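Local coordinates for protein filamentous hemagglutinin (Bordetella pertussis, PDB 1RWR) that is an adhesin exported by two-partner secretion, its N-terminal TPS domain probably serving as the secretion signal recognised by the outer-membrane partner, at residues Thr91-Gly96 against Ser115-Ser120; Gly151-Gly156 against Ser174-Lys179; Ala164-Leu169 against Ala214-Gly219. All coordinates share one frame; numbering follows the deposited sequence.

Interaction 1. Residues Thr91-Gly96 against Ser115-Ser120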
loop_
_atom_site.group_PDB
_atom_site.type_symbol
_atom_site.label_atom_id
_atom_site.label_comp_id
_atom_site.label_asym_id
_atom_site.label_seq_id
_atom_site.Cartn_x
_atom_site.Cartn_y
_atom_site.Cartn_z
ATOM N N THR A 91 -4.153 -12.434 -5.778
ATOM C CA THR A 91 -4.183 -11.381 -6.790
ATOM C C THR A 91 -5.394 -10.505 -6.619
ATOM O O THR A 91 -6.508 -11.001 -6.539
ATOM C CB THR A 91 -4.251 -11.963 -8.156
ATOM O OG1 THR A 91 -3.101 -12.781 -8.402
ATOM C CG2 THR A 91 -4.218 -10.842 -9.223
ATOM N N LEU A 92 -5.179 -9.200 -6.576
ATOM C CA LEU A 92 -6.248 -8.232 -6.607
ATOM C C LEU A 92 -6.452 -7.867 -8.077
ATOM O O LEU A 92 -5.660 -7.116 -8.627
ATOM C CB LEU A 92 -5.881 -6.998 -5.798
ATOM C CG LEU A 92 -5.356 -7.153 -4.370
ATOM C CD1 LEU A 92 -5.094 -5.798 -3.706
ATOM C CD2 LEU A 92 -6.342 -7.955 -3.555
ATOM N N GLU A 93 -7.510 -8.410 -8.678
ATOM C CA GLU A 93 -7.808 -8.170 -10.076
ATOM C C GLU A 93 -8.954 -7.167 -10.203
ATOM O O GLU A 93 -9.947 -7.253 -9.516
ATOM C CB GLU A 93 -8.183 -9.454 -10.802
ATOM C CG GLU A 93 -8.590 -9.222 -12.263
ATOM C CD GLU A 93 -8.734 -10.479 -13.082
ATOM O OE1 GLU A 93 -8.624 -11.615 -12.566
ATOM O OE2 GLU A 93 -8.966 -10.335 -14.307
ATOM N N VAL A 94 -8.777 -6.215 -11.110
ATOM C CA VAL A 94 -9.848 -5.313 -11.496
ATOM C C VAL A 94 -10.369 -5.781 -12.839
ATOM O O VAL A 94 -9.620 -5.846 -13.819
ATOM C CB VAL A 94 -9.403 -3.830 -11.549
ATOM C CG1 VAL A 94 -10.585 -2.920 -11.845
ATOM C CG2 VAL A 94 -8.776 -3.390 -10.245
ATOM N N TYR A 95 -11.636 -6.170 -12.859
ATOM C CA TYR A 95 -12.303 -6.498 -14.110
ATOM C C TYR A 95 -12.921 -5.200 -14.651
ATOM O O TYR A 95 -13.676 -4.515 -13.981
ATOM C CB TYR A 95 -13.354 -7.589 -13.956
ATOM C CG TYR A 95 -14.233 -7.712 -15.175
ATOM C CD1 TYR A 95 -13.744 -8.263 -16.331
ATOM C CD2 TYR A 95 -15.557 -7.264 -15.173
ATOM C CE1 TYR A 95 -14.551 -8.332 -17.511
ATOM C CE2 TYR A 95 -16.371 -7.353 -16.343
ATOM C CZ TYR A 95 -15.845 -7.864 -17.498
ATOM O OH TYR A 95 -16.629 -7.939 -18.641
ATOM N N GLY A 96 -12.666 -4.969 -15.932
ATOM C CA GLY A 96 -13.197 -3.787 -16.616
ATOM C C GLY A 96 -12.135 -2.706 -16.763
ATOM O O GLY A 96 -10.993 -2.956 -17.150
ATOM N N SER A 115 -0.387 -9.744 -5.241
ATOM C CA SER A 115 -0.096 -9.169 -6.562
ATOM C C SER A 115 -1.358 -8.461 -7.059
ATOM O O SER A 115 -2.402 -8.435 -6.365
ATOM C CB SER A 115 0.363 -10.249 -7.550
ATOM O OG SER A 115 -0.666 -11.169 -7.700
ATOM N N THR A 116 -1.284 -7.893 -8.257
ATOM C CA THR A 116 -2.445 -7.218 -8.844
ATOM C C THR A 116 -2.532 -7.485 -10.345
ATOM O O THR A 116 -1.529 -7.842 -10.980
ATOM C CB THR A 116 -2.430 -5.675 -8.615
ATOM O OG1 THR A 116 -1.356 -5.074 -9.341
ATOM C CG2 THR A 116 -2.223 -5.271 -7.161
ATOM N N LEU A 117 -3.719 -7.250 -10.897
ATOM C CA LEU A 117 -3.950 -7.303 -12.323
ATOM C C LEU A 117 -4.930 -6.189 -12.657
ATOM O O LEU A 117 -6.029 -6.141 -12.113
ATOM C CB LEU A 117 -4.553 -8.659 -12.740
ATOM C CG LEU A 117 -3.627 -9.862 -12.692
ATOM C CD1 LEU A 117 -4.391 -11.152 -12.951
ATOM C CD2 LEU A 117 -2.538 -9.708 -13.766
ATOM N N ASN A 118 -4.540 -5.322 -13.583
ATOM C CA ASN A 118 -5.388 -4.245 -14.070
ATOM C C ASN A 118 -5.717 -3.222 -12.998
ATOM O O ASN A 118 -6.700 -2.553 -13.082
ATOM C CB ASN A 118 -6.668 -4.774 -14.745
ATOM C CG ASN A 118 -7.335 -3.735 -15.664
ATOM O OD1 ASN A 118 -6.642 -2.935 -16.337
ATOM N ND2 ASN A 118 -8.673 -3.738 -15.687
ATOM N N ALA A 119 -4.851 -3.108 -11.985
ATOM C CA ALA A 119 -4.876 -1.995 -11.049
ATOM C C ALA A 119 -3.825 -0.981 -11.499
ATOM O O ALA A 119 -2.687 -1.336 -11.818
ATOM C CB ALA A 119 -4.547 -2.487 -9.633
ATOM N N SER A 120 -4.205 0.290 -11.550
ATOM C CA SER A 120 -3.282 1.331 -11.925
ATOM C C SER A 120 -2.179 1.512 -10.907
ATOM O O SER A 120 -1.039 1.764 -11.256
ATOM C CB SER A 120 -4.045 2.661 -12.021
ATOM O OG SER A 120 -5.250 2.457 -12.682
#
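The side chains of T91, E93, S115 and L117 stand on one face of this parallel strand pair, and those of L92 and T116 on the other. The side chains of T91 and L117 cross obliquely; T91 CG2, anti to the backbone N, lies 3.7 Å from L117 CG and CD1. T91 OG1 turns to S115 and comes 3.0 Å from S115 OG, hydroxyl to hydroxyl. E93 extends from a chi1 of 176° and runs obliquely past L117, CG against CB; its carboxylate reaches the backbone N of R58 and I59. L92 N donates to S115 O (2.9 Å, nearly straight), L117 N to L92 O, and V94 N to L117 O. The regular pairing stops at N118, whose phi is positive. Its amide takes over: ND2 donates to V94 O at 3.0 Å and to G96 O at 2.9 Å. Both acceptors lie close to the amide plane, so the amide meets the strand edge-on, and the two bonds fix its rotation. V94 CG2 packs near A119 CB. Strand 45-50 pairs with the other edge of 91-96, while L101 and L122 of the neighbouring parallel sheet pack against L92 inside the beta-helix.

Interaction 2. Residues Gly151-Gly156 against Ser174-Lys179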
loop_
_atom_site.group_PDB
_atom_site.type_symbol
_atom_site.label_atom_id
_atom_site.label_comp_id
_atom_site.label_asym_id
_atom_site.label_seq_id
_atom_site.Cartn_x
_atom_site.Cartn_y
_atom_site.Cartn_z
ATOM N N GLY A 151 5.508 -11.665 0.595
ATOM C CA GLY A 151 5.913 -10.430 -0.031
ATOM C C GLY A 151 4.829 -9.851 -0.908
ATOM O O GLY A 151 3.649 -10.273 -0.868
ATOM N N VAL A 152 5.248 -8.868 -1.684
ATOM C CA VAL A 152 4.387 -8.165 -2.622
ATOM C C VAL A 152 5.064 -8.117 -3.972
ATOM O O VAL A 152 6.228 -7.679 -4.118
ATOM C CB VAL A 152 4.051 -6.721 -2.162
ATOM C CG1 VAL A 152 3.246 -5.991 -3.255
ATOM C CG2 VAL A 152 3.328 -6.730 -0.833
ATOM N N ASN A 153 4.316 -8.542 -4.971
ATOM C CA ASN A 153 4.661 -8.349 -6.380
ATOM C C ASN A 153 3.908 -7.122 -6.907
ATOM O O ASN A 153 2.724 -7.198 -7.170
ATOM C CB ASN A 153 4.232 -9.580 -7.180
ATOM C CG ASN A 153 4.520 -9.459 -8.688
ATOM O OD1 ASN A 153 3.996 -10.281 -9.496
ATOM N ND2 ASN A 153 5.305 -8.518 -9.072
ATOM N N ALA A 154 4.630 -6.039 -7.114
ATOM C CA ALA A 154 4.069 -4.754 -7.544
ATOM C C ALA A 154 4.061 -4.527 -9.074
ATOM O O ALA A 154 3.724 -3.435 -9.540
ATOM C CB ALA A 154 4.819 -3.654 -6.858
ATOM N N THR A 155 4.430 -5.564 -9.827
ATOM C CA THR A 155 4.554 -5.481 -11.263
ATOM C C THR A 155 3.259 -4.929 -11.843
ATOM O O THR A 155 2.178 -5.435 -11.525
ATOM C CB THR A 155 4.826 -6.838 -11.829
ATOM O OG1 THR A 155 6.042 -7.350 -11.246
ATOM C CG2 THR A 155 5.120 -6.733 -13.352
ATOM N N GLY A 156 3.375 -3.917 -12.700
ATOM C CA GLY A 156 2.192 -3.385 -13.379
ATOM C C GLY A 156 1.558 -2.169 -12.730
ATOM O O GLY A 156 0.657 -1.549 -13.306
ATOM N N SER A 174 8.765 -6.022 -4.649
ATOM C CA SER A 174 9.511 -5.877 -5.910
ATOM C C SER A 174 8.609 -5.977 -7.100
ATOM O O SER A 174 7.449 -6.372 -7.015
ATOM C CB SER A 174 10.591 -6.959 -6.053
ATOM O OG SER A 174 9.926 -8.192 -6.196
ATOM N N SER A 175 9.139 -5.603 -8.243
ATOM C CA SER A 175 8.499 -5.925 -9.476
ATOM C C SER A 175 9.424 -6.914 -10.173
ATOM O O SER A 175 10.625 -6.950 -9.920
ATOM C CB SER A 175 8.283 -4.709 -10.357
ATOM O OG SER A 175 7.460 -3.741 -9.710
ATOM N N LYS A 176 8.859 -7.658 -11.102
ATOM C CA LYS A 176 9.607 -8.740 -11.727
ATOM C C LYS A 176 10.667 -8.206 -12.652
ATOM O O LYS A 176 10.526 -7.153 -13.298
ATOM C CB LYS A 176 8.654 -9.696 -12.438
ATOM C CG LYS A 176 7.761 -10.398 -11.470
ATOM C CD LYS A 176 6.912 -11.461 -12.157
ATOM C CE LYS A 176 6.672 -12.654 -11.246
ATOM N NZ LYS A 176 5.943 -12.321 -10.017
ATOM N N GLN A 177 11.746 -8.989 -12.717
ATOM C CA GLN A 177 12.968 -8.608 -13.375
ATOM C C GLN A 177 12.661 -8.228 -14.830
ATOM O O GLN A 177 12.010 -8.974 -15.564
ATOM C CB GLN A 177 13.980 -9.784 -13.272
ATOM C CG GLN A 177 15.421 -9.375 -13.542
ATOM C CD GLN A 177 16.053 -8.789 -12.317
ATOM O OE1 GLN A 177 16.259 -7.565 -12.240
ATOM N NE2 GLN A 177 16.303 -9.624 -11.338
ATOM N N GLY A 178 13.069 -7.023 -15.215
ATOM C CA GLY A 178 12.828 -6.537 -16.566
ATOM C C GLY A 178 11.427 -6.075 -16.934
ATOM O O GLY A 178 11.202 -5.665 -18.086
ATOM N N LYS A 179 10.496 -6.108 -15.982
ATOM C CA LYS A 179 9.087 -5.748 -16.219
ATOM C C LYS A 179 8.869 -4.314 -15.712
ATOM O O LYS A 179 9.793 -3.707 -15.167
ATOM C CB LYS A 179 8.161 -6.739 -15.508
ATOM C CG LYS A 179 7.570 -7.854 -16.366
ATOM C CD LYS A 179 8.373 -8.171 -17.586
ATOM C CE LYS A 179 7.926 -9.480 -18.203
ATOM N NZ LYS A 179 8.977 -10.489 -18.030
HETATM O O HOH W 1 8.489 -9.839 -3.954
#
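The side-chain amide of N153 is the flat group of this contact. K176 lies over one face: NZ donates to N153 OD1 at 2.9 Å, 71° out of the carbonyl plane, and K176 CG sits on the same side. On the opposite side is T155 N, 3.2 Å from N153 ND2, two donors with no bond between them. At the edge, ND2 donates to T155 OG1, 2.6 Å away and close to the amide plane. The lysine chain crosses N153 at about a right angle and bends at chi3 and chi4. N153 CG is anti to its backbone N (chi1 178°), carrying the amide outward. T155 OG1 also accepts a bond from K176 N, 2.8 Å away, so the backbone of K176 and the tip of its side chain are both held. T155 CG2 rests on K179 CB at 3.7 Å; K179 closes a type II turn that begins at K176. N153 and S174 form a single parallel bridge. S174 N donates to V152 O nearly along the C=O axis, and A154 N to S174 O at 2.8 Å. A water links V152 O to S174 OG. S175 OG binds A182 N. The contact thus fastens the 174-179 loop to the preceding coil. With two donors on it, T155 OG1 must turn its own proton another way, and the lysine charge probably polarises the N153 carbonyl.

Interaction 3. Residues Ala164-Leu169 against Ala214-Gly219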
loop_
_atom_site.group_PDB
_atom_site.type_symbol
_atom_site.label_atom_id
_atom_site.label_comp_id
_atom_site.label_asym_id
_atom_site.label_seq_id
_atom_site.Cartn_x
_atom_site.Cartn_y
_atom_site.Cartn_z
ATOM N N ALA A 164 0.720 3.814 7.177
ATOM C CA ALA A 164 0.228 3.209 8.428
ATOM C C ALA A 164 0.923 3.849 9.601
ATOM O O ALA A 164 1.886 4.621 9.424
ATOM C CB ALA A 164 0.467 1.705 8.432
ATOM N N ARG A 165 0.461 3.554 10.818
ATOM C CA ARG A 165 1.125 4.130 11.966
ATOM C C ARG A 165 2.491 3.494 12.130
ATOM O O ARG A 165 3.462 4.187 12.372
ATOM C CB ARG A 165 0.281 4.012 13.232
ATOM C CG ARG A 165 0.781 4.881 14.405
ATOM C CD ARG A 165 0.548 6.389 14.139
ATOM N NE ARG A 165 1.255 7.292 15.042
ATOM C CZ ARG A 165 0.788 7.747 16.238
ATOM N NH1 ARG A 165 -0.325 7.291 16.778
ATOM N NH2 ARG A 165 1.508 8.616 16.929
ATOM N N LEU A 166 2.515 2.180 12.023
ATOM C CA LEU A 166 3.743 1.385 12.025
ATOM C C LEU A 166 3.768 0.449 10.829
ATOM O O LEU A 166 2.734 -0.021 10.357
ATOM C CB LEU A 166 3.818 0.520 13.286
ATOM C CG LEU A 166 3.792 1.234 14.646
ATOM C CD1 LEU A 166 3.735 0.174 15.758
ATOM C CD2 LEU A 166 4.979 2.192 14.864
ATOM N N VAL A 167 4.962 0.106 10.380
ATOM C CA VAL A 167 5.103 -0.802 9.244
ATOM C C VAL A 167 6.212 -1.805 9.540
ATOM O O VAL A 167 7.291 -1.419 9.977
ATOM C CB VAL A 167 5.368 -0.074 7.918
ATOM C CG1 VAL A 167 5.458 -1.083 6.758
ATOM C CG2 VAL A 167 4.325 0.952 7.646
ATOM N N LYS A 168 5.922 -3.082 9.322
ATOM C CA LYS A 168 6.910 -4.162 9.472
ATOM C C LYS A 168 7.109 -4.807 8.099
ATOM O O LYS A 168 6.129 -5.179 7.443
ATOM C CB LYS A 168 6.422 -5.159 10.494
ATOM C CG LYS A 168 6.348 -4.496 11.890
ATOM C CD LYS A 168 5.815 -5.377 12.970
ATOM C CE LYS A 168 5.935 -4.688 14.383
ATOM N NZ LYS A 168 6.748 -3.386 14.542
ATOM N N LEU A 169 8.368 -4.903 7.670
ATOM C CA LEU A 169 8.723 -5.434 6.361
ATOM C C LEU A 169 9.515 -6.716 6.546
ATOM O O LEU A 169 10.723 -6.670 6.805
ATOM C CB LEU A 169 9.518 -4.422 5.570
ATOM C CG LEU A 169 8.843 -3.058 5.365
ATOM C CD1 LEU A 169 9.818 -2.013 4.872
ATOM C CD2 LEU A 169 7.608 -3.219 4.442
ATOM N N ALA A 214 11.889 3.304 19.360
ATOM C CA ALA A 214 11.308 2.141 18.697
ATOM C C ALA A 214 11.255 2.485 17.215
ATOM O O ALA A 214 11.500 3.639 16.828
ATOM C CB ALA A 214 9.932 1.786 19.275
ATOM N N TYR A 215 10.994 1.468 16.384
ATOM C CA TYR A 215 11.071 1.612 14.958
ATOM C C TYR A 215 9.684 1.734 14.360
ATOM O O TYR A 215 8.901 0.811 14.465
ATOM C CB TYR A 215 11.799 0.401 14.359
ATOM C CG TYR A 215 13.202 0.372 14.851
ATOM C CD1 TYR A 215 14.078 1.359 14.487
ATOM C CD2 TYR A 215 13.623 -0.603 15.731
ATOM C CE1 TYR A 215 15.389 1.371 14.952
ATOM C CE2 TYR A 215 14.922 -0.609 16.203
ATOM C CZ TYR A 215 15.791 0.391 15.821
ATOM O OH TYR A 215 17.070 0.387 16.300
ATOM N N ALA A 216 9.380 2.871 13.742
ATOM C CA ALA A 216 8.129 3.060 13.029
ATOM C C ALA A 216 8.057 2.253 11.730
ATOM O O ALA A 216 6.975 1.812 11.320
ATOM C CB ALA A 216 7.954 4.531 12.722
ATOM N N ILE A 217 9.208 2.074 11.096
ATOM C CA ILE A 217 9.374 1.159 9.955
ATOM C C ILE A 217 10.472 0.221 10.407
ATOM O O ILE A 217 11.561 0.679 10.814
ATOM C CB ILE A 217 9.794 1.888 8.663
ATOM C CG1 ILE A 217 8.729 2.918 8.275
ATOM C CG2 ILE A 217 10.070 0.880 7.550
ATOM C CD1 ILE A 217 9.054 3.818 7.117
ATOM N N ASP A 218 10.202 -1.064 10.355
ATOM C CA ASP A 218 11.181 -2.063 10.721
ATOM C C ASP A 218 11.194 -3.166 9.695
ATOM O O ASP A 218 10.270 -3.937 9.620
ATOM C CB ASP A 218 10.840 -2.597 12.106
ATOM C CG ASP A 218 11.960 -3.369 12.731
ATOM O OD1 ASP A 218 13.036 -3.494 12.137
ATOM O OD2 ASP A 218 11.792 -3.927 13.846
ATOM N N GLY A 219 12.237 -3.170 8.864
ATOM C CA GLY A 219 12.440 -4.194 7.853
ATOM C C GLY A 219 13.592 -5.108 8.240
ATOM O O GLY A 219 14.641 -4.646 8.625
HETATM O O HOH W 2 7.436 -1.110 12.998
HETATM O O HOH W 3 9.899 -3.254 15.836
#
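Two successive strands of a parallel beta-helix sheet meet here, V167-L169 against I217-G219, across a 47-residue excursion of the chain. The backbone bonds alternate in the parallel manner. V167 N donates to A216 O at 2.8 Å and D218 N to V167 O at 3.0 Å, each nearly along the C=O axis. L169 N reaches D218 O at 2.9 Å from above the carbonyl plane. CA-H...O contacts add to these, such as I217 CA to V167 O.

V167, I217 and L169 share the inward face. L169 and I217 lie side by side, with L169 CD1 4.0 Å from I217 CG2. G219 CA lies 3.7 Å from L169 CB, a close approach that suits a residue without a side chain. V186 of strand 183-188 meets V167 and I217 inside the beta-helix. Where the chain turns its corner, L166 leans over A216 and brings CD2 to 3.7 Å from A216 CA.

K168 and D218 occupy the other face. K168 NZ donates to a water at 2.8 Å that is also hydrogen-bonded to V167 O and Y215 O. A second water donates to D218 OD2 and is only weakly bound to K168 NZ. D218 OD1 forms a salt bridge with R242 on the next strand.

The lysine and aspartate are therefore not in direct contact. K168 NZ and D218 OD2 are 5.1 Å apart, and their opposite charges probably still attract, with a water between them, while R242 is likely to keep D218 ionised. The apolar inner face and hydrated outer face give the sheet its two sides.

All three contacts join successive turns of one right-handed beta-helix, but at different places. Interaction 3 is the buried one, whereas interactions 1 and 2 are partly buried. Interactions 1 and 3 are runs of parallel strand pairing in different sheets. Interaction 2 has a single bridge and relies on side-chain bonds to hold a loop. Water joins polar groups in interactions 2 and 3; in interaction 1 an asparagine amide extends the pairing past the end of strand 115-117. Interactions 1 and 2 touch, S115 CB lying 3.9 Å from N153 O. Interaction 3 lies on the opposite side of the chain centre from interaction 1, centres about 26 Å apart.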